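Local coordinates for protein thioredoxin peroxidase 2 (Plasmodium falciparum, PDB 2C0D) that probably reduces hydrogen peroxide and organic hydroperoxides to water and alcohols, as a thioredoxin-dependent 2-Cys peroxiredoxin of the mitochondrion, at residues B[105-108]-B[109-112]; B[180-183]-B[184-188]; B[80-83]-B[84-87]; B[51-54]-B[55-59]. One frame throughout, in Å; residues are numbered along the deposited sequence.

Contact 1: B[105-108]-B[109-112]; sequences LAWK and NMPI
Met110 turns its CG anti to the backbone N (chi1 -171°) and runs on extended, which carries SD to the indole of Trp107 three residues earlier; the bend at chi3 (-63°) then turns the terminal CE back toward Ala106 O. The result is a Met-aromatic contact at the C-terminal end of helix 101-109, within the thioredoxin-like fold of the peroxiredoxins. The sulfur meets the pyrrole side of the indole at its rim, Met110 SD lying 4.4 Å from Trp107 CD1. From the centroid of the five-membered ring of Trp107, Met110 SD is 5.5 Å away. It stands 89° off the ring normal, and so close to the ring plane.

The backbone illustrates how a helix runs out. Asn109 N still makes a sound helical bond to Leu105 O at 2.9 Å. One residue on, Met110 leaves helical geometry, and its N-H is divided between two weak bonds, to Ala106 O at 3.1 Å and to Trp107 O at 3.5 Å.

The buried indole has further company: its ring meets that of Tyr64, and Leu66, Val71, Pro73 and Ile76 also touch it. The Trp107 side chain is about 6 Å from that of Cys72, the predicted peroxidatic cysteine. Met110 CB rests 3.4 Å from Ala106 O, and the chi3 bend leaves Met110 CE 3.9 Å from the same oxygen.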
ATOM      1  N   LEU B 105       4.293  23.827 -13.402  1.00  5.50           N
ATOM      2  CA  LEU B 105       5.042  25.066 -13.180  1.00  5.21           C
ATOM      3  C   LEU B 105       4.146  26.072 -12.420  1.00  4.92           C
ATOM      4  O   LEU B 105       4.592  26.717 -11.484  1.00  6.40           O
ATOM      5  CB  LEU B 105       5.519  25.658 -14.511  1.00  4.95           C
ATOM      6  CG  LEU B 105       6.261  27.001 -14.339  1.00  6.29           C
ATOM      7  CD1 LEU B 105       7.485  26.828 -13.397  1.00  9.86           C
ATOM      8  CD2 LEU B 105       6.605  27.490 -15.768  1.00 10.41           C
ATOM      9  N   ALA B 106       2.896  26.221 -12.855  1.00  6.28           N
ATOM     10  CA  ALA B 106       1.938  27.123 -12.185  1.00  7.26           C
ATOM     11  C   ALA B 106       1.744  26.745 -10.704  1.00  8.51           C
ATOM     12  O   ALA B 106       1.671  27.620  -9.831  1.00  9.24           O
ATOM     13  CB  ALA B 106       0.615  27.088 -12.911  1.00  8.38           C
ATOM     14  N   TRP B 107       1.716  25.441 -10.416  1.00  7.63           N
ATOM     15  CA  TRP B 107       1.534  24.973  -9.025  1.00  7.83           C
ATOM     16  C   TRP B 107       2.772  25.321  -8.177  1.00  7.65           C
ATOM     17  O   TRP B 107       2.653  25.726  -6.989  1.00  8.23           O
ATOM     18  CB  TRP B 107       1.294  23.465  -9.027  1.00  8.34           C
ATOM     19  CG  TRP B 107       0.540  22.962  -7.814  1.00  8.76           C
ATOM     20  CD1 TRP B 107      -0.324  23.656  -6.999  1.00 10.55           C
ATOM     21  CD2 TRP B 107       0.527  21.612  -7.368  1.00  9.63           C
ATOM     22  NE1 TRP B 107      -0.863  22.793  -6.046  1.00 11.23           N
ATOM     23  CE2 TRP B 107      -0.349  21.540  -6.257  1.00 11.80           C
ATOM     24  CE3 TRP B 107       1.190  20.459  -7.787  1.00 12.59           C
ATOM     25  CZ2 TRP B 107      -0.574  20.342  -5.551  1.00 12.26           C
ATOM     26  CZ3 TRP B 107       0.970  19.238  -7.051  1.00 11.64           C
ATOM     27  CH2 TRP B 107       0.088  19.223  -5.968  1.00 10.57           C
ATOM     28  N   LYS B 108       3.958  25.192  -8.772  1.00  7.80           N
ATOM     29  CA  LYS B 108       5.218  25.527  -8.092  1.00  8.61           C
ATOM     30  C   LYS B 108       5.326  27.025  -7.836  1.00  9.37           C
ATOM     31  O   LYS B 108       5.809  27.457  -6.781  1.00 10.10           O
ATOM     32  CB  LYS B 108       6.422  25.073  -8.888  1.00  8.17           C
ATOM     33  CG  LYS B 108       6.549  23.536  -8.913  1.00  8.29           C
ATOM     34  CD  LYS B 108       7.754  23.050  -9.730  1.00  9.72           C
ATOM     35  CE  LYS B 108       9.037  23.242  -8.963  1.00 12.78           C
ATOM     36  NZ  LYS B 108      10.240  22.854  -9.815  1.00 12.76           N
ATOM     37  N   ASN B 109       4.874  27.801  -8.798  1.00  8.53           N
ATOM     38  CA  ASN B 109       4.940  29.265  -8.680  1.00 10.12           C
ATOM     39  C   ASN B 109       3.898  29.893  -7.740  1.00 12.50           C
ATOM     40  O   ASN B 109       4.096  31.027  -7.254  1.00 14.59           O
ATOM     41  CB  ASN B 109       4.902  29.882 -10.079  1.00  9.71           C
ATOM     42  CG  ASN B 109       5.213  31.378 -10.062  1.00 14.10           C
ATOM     43  OD1 ASN B 109       6.263  31.806  -9.560  1.00 16.30           O
ATOM     44  ND2 ASN B 109       4.269  32.165 -10.515  1.00 18.47           N
ATOM     45  N   MET B 110       2.828  29.166  -7.446  1.00 12.79           N
ATOM     46  CA  MET B 110       1.695  29.666  -6.665  1.00 15.72           C
ATOM     47  C   MET B 110       2.098  29.792  -5.198  1.00 15.87           C
ATOM     48  O   MET B 110       2.736  28.893  -4.672  1.00 15.55           O
ATOM     49  CB  MET B 110       0.547  28.648  -6.797  1.00 15.26           C
ATOM     50  CG  MET B 110      -0.794  29.053  -6.248  1.00 17.78           C
ATOM     51  SD  MET B 110      -1.938  27.674  -6.550  1.00 21.68           S
ATOM     52  CE  MET B 110      -1.962  27.624  -8.333  1.00 18.81           C
ATOM     53  N   PRO B 111       1.708  30.898  -4.527  1.00 17.93           N
ATOM     54  CA  PRO B 111       2.011  31.031  -3.086  1.00 19.05           C
ATOM     55  C   PRO B 111       1.399  29.867  -2.318  1.00 19.11           C
ATOM     56  O   PRO B 111       0.285  29.469  -2.612  1.00 17.77           O
ATOM     57  CB  PRO B 111       1.284  32.330  -2.680  1.00 19.94           C
ATOM     58  CG  PRO B 111       1.185  33.113  -3.950  1.00 20.26           C
ATOM     59  CD  PRO B 111       0.980  32.068  -5.050  1.00 18.97           C
ATOM     60  N   ILE B 112       2.124  29.361  -1.330  1.00 21.38           N
ATOM     61  CA  ILE B 112       1.621  28.330  -0.411  1.00 23.56           C
ATOM     62  C   ILE B 112       0.283  28.730   0.203  1.00 23.37           C
ATOM     63  O   ILE B 112      -0.617  27.917   0.293  1.00 22.59           O
ATOM     64  CB  ILE B 112       2.637  28.066   0.716  1.00 24.51           C
ATOM     65  CG1 ILE B 112       4.014  27.776   0.121  1.00 27.94           C
ATOM     66  CG2 ILE B 112       2.141  26.957   1.682  1.00 25.60           C
ATOM     67  CD1 ILE B 112       4.197  26.363  -0.416  1.00 30.16           C
TER

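Contact 2: B[180-183]-B[184-188]; sequences DSII and HVDTS
Asp186 lies alongside Ile182, one turn earlier and pointing the same way, with Asp186 OD2 4.1 Å from the Ile182 methyl CG2. The carboxylate stands beside the backbone N (chi1 -74°), an orientation that brings Asp186 CG within 3.4 Å of Ile182 O. Both carboxylate oxygens have partners elsewhere in the chain: OD1 forms a salt bridge with Arg159 on strand 158-164, and OD2 is hydrogen-bonded to the hydroxyl of Tyr58.

On a neighbouring strip of the surface Ile183 meets Thr187, methyl to methyl, CG2 of one being 4.3 Å from CG2 of the other. Thr187 CG2 also sits 3.4 Å from Ile183 O, the carbonyl that accepts the backbone N of Thr187 at 3.0 Å. These are the closing turns of helix 172-188, a helix packed against the sheet of the thioredoxin-like fold. The i to i+4 bonding is regular from Asp180 to Thr187. Ile182 and Val185 rest on Arg159, and on Ile168 of the second subunit, so this side of the helix takes part in the dimer.

In the last turn a side chain joins the backbone bonding. His184 O is gripped twice by Ser188, through its backbone N at 2.8 Å and through its hydroxyl OG at 2.7 Å, the latter standing 45° out of the carbonyl plane. Ser188 OG also lies over one face of the His184 imidazole, 3.1 Å above its plane and toward the rim, while the ring's NE2 is hydrogen-bonded to Glu190.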
ATOM      1  N   ASP B 180      13.398   2.182   4.011  1.00 10.12           N
ATOM      2  CA  ASP B 180      14.411   1.595   4.883  1.00 11.84           C
ATOM      3  C   ASP B 180      14.350   0.062   4.921  1.00 11.38           C
ATOM      4  O   ASP B 180      15.390  -0.627   4.833  1.00 11.34           O
ATOM      5  CB  ASP B 180      14.272   2.135   6.301  1.00 12.36           C
ATOM      6  CG  ASP B 180      14.965   3.482   6.482  1.00 17.66           C
ATOM      7  OD1 ASP B 180      15.737   3.875   5.577  1.00 20.39           O
ATOM      8  OD2 ASP B 180      14.704   4.136   7.524  1.00 20.94           O
ATOM      9  N   SER B 181      13.141  -0.469   5.058  1.00 11.42           N
ATOM     10  CA  SER B 181      12.954  -1.934   5.089  1.00 11.74           C
ATOM     11  C   SER B 181      13.367  -2.608   3.787  1.00 11.18           C
ATOM     12  O   SER B 181      13.977  -3.685   3.803  1.00  9.96           O
ATOM     13  CB  SER B 181      11.510  -2.289   5.416  1.00 11.91           C
ATOM     14  OG  SER B 181      11.168  -1.835   6.717  1.00 15.55           O
ATOM     15  N   ILE B 182      13.051  -1.969   2.651  1.00  9.65           N
ATOM     16  CA  ILE B 182      13.433  -2.508   1.343  1.00  9.86           C
ATOM     17  C   ILE B 182      14.956  -2.507   1.170  1.00  9.71           C
ATOM     18  O   ILE B 182      15.540  -3.506   0.724  1.00  8.75           O
ATOM     19  CB  ILE B 182      12.744  -1.733   0.199  1.00  9.41           C
ATOM     20  CG1 ILE B 182      11.218  -1.982   0.271  1.00 10.20           C
ATOM     21  CG2 ILE B 182      13.383  -2.120  -1.207  1.00 10.12           C
ATOM     22  CD1 ILE B 182      10.360  -0.946  -0.530  1.00 10.79           C
ATOM     23  N   ILE B 183      15.590  -1.400   1.561  1.00  9.88           N
ATOM     24  CA  ILE B 183      17.054  -1.326   1.529  1.00 11.39           C
ATOM     25  C   ILE B 183      17.675  -2.444   2.400  1.00 12.15           C
ATOM     26  O   ILE B 183      18.641  -3.106   1.990  1.00 12.39           O
ATOM     27  CB  ILE B 183      17.550   0.086   1.881  1.00 11.91           C
ATOM     28  CG1 ILE B 183      17.142   1.037   0.752  1.00 11.90           C
ATOM     29  CG2 ILE B 183      19.089   0.099   2.108  1.00 13.17           C
ATOM     30  CD1 ILE B 183      17.349   2.557   1.131  1.00 11.53           C
ATOM     31  N   HIS B 184      17.108  -2.653   3.571  1.00 13.16           N
ATOM     32  CA  HIS B 184      17.572  -3.739   4.459  1.00 14.78           C
ATOM     33  C   HIS B 184      17.516  -5.116   3.811  1.00 15.14           C
ATOM     34  O   HIS B 184      18.489  -5.907   3.930  1.00 14.82           O
ATOM     35  CB  HIS B 184      16.849  -3.734   5.812  1.00 16.14           C
ATOM     36  CG  HIS B 184      17.326  -4.821   6.719  1.00 18.99           C
ATOM     37  ND1 HIS B 184      18.618  -4.865   7.192  1.00 23.61           N
ATOM     38  CD2 HIS B 184      16.719  -5.947   7.167  1.00 22.65           C
ATOM     39  CE1 HIS B 184      18.778  -5.954   7.929  1.00 23.73           C
ATOM     40  NE2 HIS B 184      17.646  -6.636   7.915  1.00 22.48           N
ATOM     41  N   VAL B 185      16.397  -5.430   3.145  1.00 13.77           N
ATOM     42  CA  VAL B 185      16.258  -6.691   2.415  1.00 14.77           C
ATOM     43  C   VAL B 185      17.363  -6.786   1.369  1.00 15.11           C
ATOM     44  O   VAL B 185      18.010  -7.834   1.221  1.00 13.99           O
ATOM     45  CB  VAL B 185      14.862  -6.788   1.701  1.00 14.62           C
ATOM     46  CG1 VAL B 185      14.806  -7.980   0.740  1.00 17.70           C
ATOM     47  CG2 VAL B 185      13.788  -6.911   2.755  1.00 16.13           C
ATOM     48  N   ASP B 186      17.597  -5.677   0.652  1.00 13.69           N
ATOM     49  CA  ASP B 186      18.585  -5.689  -0.431  1.00 15.33           C
ATOM     50  C   ASP B 186      20.004  -5.925   0.073  1.00 16.98           C
ATOM     51  O   ASP B 186      20.820  -6.541  -0.624  1.00 17.70           O
ATOM     52  CB  ASP B 186      18.515  -4.382  -1.212  1.00 13.97           C
ATOM     53  CG  ASP B 186      17.287  -4.304  -2.103  1.00 16.81           C
ATOM     54  OD1 ASP B 186      16.564  -5.324  -2.208  1.00 16.57           O
ATOM     55  OD2 ASP B 186      17.054  -3.224  -2.695  1.00 17.18           O
ATOM     56  N   THR B 187      20.290  -5.466   1.281  1.00 18.11           N
ATOM     57  CA  THR B 187      21.661  -5.577   1.801  1.00 20.48           C
ATOM     58  C   THR B 187      21.885  -6.842   2.639  1.00 21.53           C
ATOM     59  O   THR B 187      22.999  -7.364   2.676  1.00 21.97           O
ATOM     60  CB  THR B 187      22.105  -4.286   2.529  1.00 20.87           C
ATOM     61  OG1 THR B 187      21.272  -4.031   3.661  1.00 24.31           O
ATOM     62  CG2 THR B 187      21.991  -3.090   1.604  1.00 21.81           C
ATOM     63  N   SER B 188      20.830  -7.370   3.254  1.00 21.40           N
ATOM     64  CA  SER B 188      20.974  -8.512   4.195  1.00 21.81           C
ATOM     65  C   SER B 188      20.323  -9.819   3.734  1.00 22.13           C
ATOM     66  O   SER B 188      20.648 -10.905   4.247  1.00 23.28           O
ATOM     67  CB  SER B 188      20.396  -8.122   5.545  1.00 21.93           C
ATOM     68  OG  SER B 188      18.975  -8.090   5.478  1.00 21.08           O
TER

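Contact 3: B[80-83]-B[84-87]; sequences NKHI and KDFE
Polar contact between side chains is seen first at His82 and Asp85, which lie side by side and point the same way. Asp85 OD2 comes to the edge of the imidazole, near its plane and 3.3 Å from His82 CD2, with the ring and carboxylate planes 33° apart. Contact is therefore with a carbon edge of the ring; ND1 is hydrogen-bonded to Glu78 O. The nearby negative charge would be expected to favour a protonated histidine. Farther round, Lys84 bends at chi2 and makes a salt bridge with Glu87, Lys84 NZ to Glu87 OE2 at 3.3 Å, whose hydrogen bonds are weak.

Apolar packing centres on buried Ile83. Its CG1 stands anti to the backbone N (chi1 -167°), a setting in which Ile83 CD1 approaches Phe86 CB at 4.5 Å and CG1 passes the carboxylate end of Glu87 obliquely. The phenyl ring meets the preceding turn with its edge, Phe86 CD2 lying 3.5 Å from His82 O.

Backbone bonding is uneven. Glu87 N donates to Ile83 O at 3.0 Å in a regular bond, whereas His82 O receives only weak bonds from the amides of Asp85 and Phe86. A water bridges the break, donating to Lys81 O at 2.8 Å and accepting from Lys84 N at 2.9 Å.

Phe86 reaches Val172 and Ile179 of helix 172-188, and Ile83 reaches Leu93 of strand 91-97. The whole is a helix interruption: His82 is the first residue past helix 73-81 and the N-cap of helix 83-88, consistent with the kinked helix that follows the peroxidatic cysteine in peroxiredoxins.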
ATOM      1  N   ASN B  80       8.721  17.374   0.158  1.00  9.44           N
ATOM      2  CA  ASN B  80       9.825  18.269  -0.166  1.00 10.24           C
ATOM      3  C   ASN B  80      10.664  18.655   1.059  1.00 10.59           C
ATOM      4  O   ASN B  80      11.886  18.728   0.978  1.00 10.08           O
ATOM      5  CB  ASN B  80       9.329  19.539  -0.858  1.00 10.67           C
ATOM      6  CG  ASN B  80      10.490  20.360  -1.428  1.00 10.88           C
ATOM      7  OD1 ASN B  80      11.284  19.858  -2.197  1.00 14.64           O
ATOM      8  ND2 ASN B  80      10.609  21.605  -0.993  1.00 13.54           N
ATOM      9  N   LYS B  81       9.989  18.884   2.182  1.00 11.31           N
ATOM     10  CA  LYS B  81      10.689  19.167   3.456  1.00 14.72           C
ATOM     11  C   LYS B  81      11.715  18.077   3.778  1.00 13.91           C
ATOM     12  O   LYS B  81      12.820  18.390   4.276  1.00 15.05           O
ATOM     13  CB  LYS B  81       9.680  19.268   4.607  1.00 14.38           C
ATOM     14  CG  LYS B  81       8.958  20.603   4.678  1.00 18.80           C
ATOM     15  CD  LYS B  81       8.108  20.702   5.958  1.00 19.04           C
ATOM     16  N   HIS B  82      11.349  16.824   3.471  1.00 12.61           N
ATOM     17  CA  HIS B  82      12.208  15.661   3.737  1.00 12.69           C
ATOM     18  C   HIS B  82      12.991  15.157   2.526  1.00 11.99           C
ATOM     19  O   HIS B  82      13.470  13.990   2.501  1.00 11.32           O
ATOM     20  CB  HIS B  82      11.340  14.527   4.318  1.00 13.61           C
ATOM     21  CG  HIS B  82      10.840  14.810   5.694  1.00 19.74           C
ATOM     22  ND1 HIS B  82       9.717  15.574   5.942  1.00 23.00           N
ATOM     23  CD2 HIS B  82      11.323  14.445   6.906  1.00 22.60           C
ATOM     24  CE1 HIS B  82       9.527  15.665   7.245  1.00 24.93           C
ATOM     25  NE2 HIS B  82      10.487  14.988   7.853  1.00 27.02           N
ATOM     26  N   ILE B  83      13.177  16.016   1.510  1.00 10.32           N
ATOM     27  CA  ILE B  83      13.773  15.538   0.273  1.00 10.61           C
ATOM     28  C   ILE B  83      15.184  14.997   0.500  1.00 11.64           C
ATOM     29  O   ILE B  83      15.589  14.026  -0.152  1.00 10.99           O
ATOM     30  CB  ILE B  83      13.741  16.625  -0.855  1.00 11.14           C
ATOM     31  CG1 ILE B  83      14.084  16.001  -2.225  1.00 13.60           C
ATOM     32  CG2 ILE B  83      14.695  17.808  -0.517  1.00 11.29           C
ATOM     33  CD1 ILE B  83      13.068  14.937  -2.690  1.00 16.71           C
ATOM     34  N   LYS B  84      15.938  15.607   1.425  1.00 11.30           N
ATOM     35  CA  LYS B  84      17.308  15.124   1.650  1.00 12.81           C
ATOM     36  C   LYS B  84      17.343  13.713   2.264  1.00 12.73           C
ATOM     37  O   LYS B  84      18.320  12.985   2.067  1.00 13.52           O
ATOM     38  CB  LYS B  84      18.135  16.148   2.469  1.00 14.25           C
ATOM     39  CG  LYS B  84      18.246  17.522   1.767  1.00 13.19           C
ATOM     40  CD  LYS B  84      18.946  17.446   0.428  1.00 16.72           C
ATOM     41  CE  LYS B  84      18.726  18.717  -0.390  1.00 20.72           C
ATOM     42  NZ  LYS B  84      19.647  18.746  -1.548  1.00 22.96           N
ATOM     43  N   ASP B  85      16.289  13.333   2.984  1.00 12.72           N
ATOM     44  CA  ASP B  85      16.165  11.937   3.475  1.00 13.54           C
ATOM     45  C   ASP B  85      16.028  10.937   2.313  1.00 12.40           C
ATOM     46  O   ASP B  85      16.619   9.836   2.343  1.00 11.84           O
ATOM     47  CB  ASP B  85      14.985  11.810   4.410  1.00 14.59           C
ATOM     48  CG  ASP B  85      15.194  12.586   5.708  1.00 21.25           C
ATOM     49  OD1 ASP B  85      16.275  12.420   6.340  1.00 28.76           O
ATOM     50  OD2 ASP B  85      14.304  13.368   6.085  1.00 26.19           O
ATOM     51  N   PHE B  86      15.269  11.306   1.278  1.00 10.80           N
ATOM     52  CA  PHE B  86      15.263  10.486   0.049  1.00 10.07           C
ATOM     53  C   PHE B  86      16.636  10.446  -0.602  1.00 10.54           C
ATOM     54  O   PHE B  86      17.110   9.368  -0.967  1.00 10.41           O
ATOM     55  CB  PHE B  86      14.200  10.961  -0.978  1.00  9.46           C
ATOM     56  CG  PHE B  86      12.783  10.756  -0.506  1.00 11.02           C
ATOM     57  CD1 PHE B  86      12.086   9.596  -0.847  1.00 10.65           C
ATOM     58  CD2 PHE B  86      12.128  11.710   0.266  1.00  8.04           C
ATOM     59  CE1 PHE B  86      10.761   9.386  -0.411  1.00 10.40           C
ATOM     60  CE2 PHE B  86      10.771  11.500   0.710  1.00 10.74           C
ATOM     61  CZ  PHE B  86      10.101  10.312   0.367  1.00 10.57           C
ATOM     62  N   GLU B  87      17.293  11.605  -0.729  1.00 10.56           N
ATOM     63  CA  GLU B  87      18.637  11.653  -1.282  1.00 11.74           C
ATOM     64  C   GLU B  87      19.642  10.789  -0.506  1.00 10.74           C
ATOM     65  O   GLU B  87      20.445  10.054  -1.120  1.00 11.32           O
ATOM     66  CB  GLU B  87      19.109  13.102  -1.362  1.00 12.90           C
ATOM     67  CG  GLU B  87      18.323  13.901  -2.410  1.00 17.72           C
ATOM     68  CD  GLU B  87      18.915  15.274  -2.646  1.00 25.33           C
ATOM     69  OE1 GLU B  87      20.148  15.422  -2.479  1.00 27.62           O
ATOM     70  OE2 GLU B  87      18.142  16.192  -3.014  1.00 31.59           O
TER
HETATM   71  O   HOH W   1      15.348  17.634   3.430  1.00 19.29           O

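Contact 4: B[51-54]-B[55-59]; sequences SSFI and GQKYC
The phenyl ring of Phe53 has Ser52 OG, itself hydrogen-bonded to Asp49 O, over one face, 3.7 Å above the plane and displaced toward the rim, while Cys59 and Lys57 come in from the opposite side. Neither of these two sits squarely on the face or at the edge. Cys59 SG approaches obliquely, 4.2 Å from the ring centroid and 39° off the normal, with Phe53 CD2 its nearest ring atom at 3.6 Å: a cysteine sulfur-aromatic contact. Lys57 crosses the ring at a slant, its CD 3.8 Å from Phe53 CD1.

What brings these groups together is a type II beta turn over residues 53-56, leading into strand 58-63 of the thioredoxin-like fold. Gly55 occupies the third position with positive phi (69°), as is usual in such turns. Phe53 O holds the bend with two bonds, accepting Gln56 N at 2.8 Å from above the carbonyl plane and Lys57 N at 2.9 Å within it.

For Phe53, chi1 -60° sets the ring beside Cys59 SG at the start of the strand, where it also touches Glu92. The same Glu92 forms a salt bridge with Lys57 NZ, so the lysine's stem passes beside the ring. Gln56 keeps its inner carbons on the turn while its end leads away, Gln56 CB lying 3.3 Å from Phe53 O and Gln56 CG 3.5 Å from Ile54 O.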
ATOM      1  N   SER B  51      13.994   3.895 -17.002  1.00 19.95           N
ATOM      2  CA  SER B  51      15.094   2.954 -17.160  1.00 21.04           C
ATOM      3  C   SER B  51      16.444   3.591 -16.916  1.00 21.00           C
ATOM      4  O   SER B  51      17.409   2.881 -16.631  1.00 20.80           O
ATOM      5  CB  SER B  51      15.067   2.229 -18.510  1.00 21.91           C
ATOM      6  OG  SER B  51      15.307   3.128 -19.561  1.00 24.01           O
ATOM      7  N   SER B  52      16.506   4.922 -16.940  1.00 20.37           N
ATOM      8  CA  SER B  52      17.765   5.608 -16.644  1.00 20.97           C
ATOM      9  C   SER B  52      18.274   5.408 -15.215  1.00 21.16           C
ATOM     10  O   SER B  52      19.463   5.592 -14.954  1.00 21.55           O
ATOM     11  CB  SER B  52      17.711   7.102 -16.973  1.00 21.01           C
ATOM     12  OG  SER B  52      16.911   7.826 -16.056  1.00 24.42           O
ATOM     13  N   PHE B  53      17.383   5.034 -14.299  1.00 19.31           N
ATOM     14  CA  PHE B  53      17.765   4.882 -12.896  1.00 19.20           C
ATOM     15  C   PHE B  53      18.239   3.457 -12.576  1.00 18.85           C
ATOM     16  O   PHE B  53      18.777   3.197 -11.497  1.00 18.16           O
ATOM     17  CB  PHE B  53      16.595   5.311 -11.994  1.00 19.11           C
ATOM     18  CG  PHE B  53      16.178   6.748 -12.211  1.00 18.78           C
ATOM     19  CD1 PHE B  53      16.974   7.788 -11.729  1.00 21.98           C
ATOM     20  CD2 PHE B  53      15.020   7.061 -12.926  1.00 21.76           C
ATOM     21  CE1 PHE B  53      16.628   9.131 -11.932  1.00 20.76           C
ATOM     22  CE2 PHE B  53      14.641   8.426 -13.129  1.00 21.96           C
ATOM     23  CZ  PHE B  53      15.462   9.460 -12.626  1.00 20.89           C
ATOM     24  N   ILE B  54      18.066   2.549 -13.524  1.00 20.04           N
ATOM     25  CA  ILE B  54      18.469   1.152 -13.318  1.00 21.04           C
ATOM     26  C   ILE B  54      19.945   1.067 -13.016  1.00 21.78           C
ATOM     27  O   ILE B  54      20.771   1.682 -13.709  1.00 21.10           O
ATOM     28  CB  ILE B  54      18.166   0.259 -14.555  1.00 22.11           C
ATOM     29  CG1 ILE B  54      16.672   0.094 -14.732  1.00 23.98           C
ATOM     30  CG2 ILE B  54      18.881  -1.127 -14.445  1.00 23.39           C
ATOM     31  CD1 ILE B  54      16.042  -0.671 -13.647  1.00 25.94           C
ATOM     32  N   GLY B  55      20.267   0.270 -12.004  1.00 21.26           N
ATOM     33  CA  GLY B  55      21.623   0.086 -11.554  1.00 22.23           C
ATOM     34  C   GLY B  55      22.184   1.321 -10.902  1.00 22.18           C
ATOM     35  O   GLY B  55      23.361   1.337 -10.527  1.00 23.70           O
ATOM     36  N   GLN B  56      21.363   2.363 -10.747  1.00 21.04           N
ATOM     37  CA  GLN B  56      21.831   3.618 -10.166  1.00 20.45           C
ATOM     38  C   GLN B  56      21.144   4.023  -8.866  1.00 19.03           C
ATOM     39  O   GLN B  56      21.812   4.361  -7.873  1.00 19.47           O
ATOM     40  CB  GLN B  56      21.656   4.759 -11.177  1.00 21.69           C
ATOM     41  CG  GLN B  56      22.440   4.555 -12.473  1.00 26.36           C
ATOM     42  CD  GLN B  56      23.925   4.440 -12.221  1.00 31.85           C
ATOM     43  OE1 GLN B  56      24.480   5.126 -11.352  1.00 35.50           O
ATOM     44  NE2 GLN B  56      24.587   3.560 -12.977  1.00 36.05           N
ATOM     45  N   LYS B  57      19.805   4.027  -8.893  1.00 16.17           N
ATOM     46  CA  LYS B  57      19.000   4.613  -7.826  1.00 14.18           C
ATOM     47  C   LYS B  57      17.682   3.841  -7.682  1.00 12.42           C
ATOM     48  O   LYS B  57      17.179   3.272  -8.667  1.00 11.50           O
ATOM     49  CB  LYS B  57      18.599   6.054  -8.191  1.00 15.11           C
ATOM     50  CG  LYS B  57      19.755   6.997  -8.527  1.00 19.38           C
ATOM     51  CD  LYS B  57      19.226   8.382  -8.703  1.00 20.94           C
ATOM     52  CE  LYS B  57      18.950   8.970  -7.358  1.00 24.13           C
ATOM     53  NZ  LYS B  57      19.015  10.428  -7.521  1.00 28.41           N
ATOM     54  N   TYR B  58      17.149   3.831  -6.464  1.00  9.25           N
ATOM     55  CA  TYR B  58      15.749   3.452  -6.220  1.00  9.73           C
ATOM     56  C   TYR B  58      14.885   4.597  -6.723  1.00  9.42           C
ATOM     57  O   TYR B  58      15.380   5.729  -6.845  1.00  9.47           O
ATOM     58  CB  TYR B  58      15.485   3.302  -4.723  1.00 10.30           C
ATOM     59  CG  TYR B  58      16.200   2.129  -4.100  1.00 12.11           C
ATOM     60  CD1 TYR B  58      15.571   0.893  -3.986  1.00 12.06           C
ATOM     61  CD2 TYR B  58      17.493   2.271  -3.604  1.00 14.50           C
ATOM     62  CE1 TYR B  58      16.237  -0.198  -3.410  1.00 16.18           C
ATOM     63  CE2 TYR B  58      18.177   1.182  -3.016  1.00 14.69           C
ATOM     64  CZ  TYR B  58      17.535  -0.036  -2.937  1.00 15.15           C
ATOM     65  OH  TYR B  58      18.189  -1.098  -2.356  1.00 16.62           O
ATOM     66  N   CYS B  59      13.621   4.309  -7.047  1.00  9.08           N
ATOM     67  CA  CYS B  59      12.663   5.380  -7.370  1.00 10.47           C
ATOM     68  C   CYS B  59      11.457   5.286  -6.466  1.00  9.75           C
ATOM     69  O   CYS B  59      11.033   4.174  -6.110  1.00 10.48           O
ATOM     70  CB  CYS B  59      12.166   5.242  -8.801  1.00 11.55           C
ATOM     71  SG  CYS B  59      13.475   5.554  -9.997  1.00 20.53           S
TER

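Overall arrangement
All four contacts are local, yet each marks a different event in one fold. Contacts 2 and 4 are mainly surface contacts; contacts 1 and 3 are partly buried, each with two buried residues. Contact 1 closes a helix, contact 3 breaks one in two, contact 2 finishes the helix beside the dimer partner, and contact 4 turns the chain into a strand. Sulfur meets an aromatic ring in contacts 1 and 4, at the edge in one and obliquely in the other. Salt bridges occur at contacts 2, 3 and 4, but only that of contact 3 lies within its own segments. Contacts 2 and 4 touch through Tyr58; contacts 1 and 2 lie on opposite sides of the chain's centre.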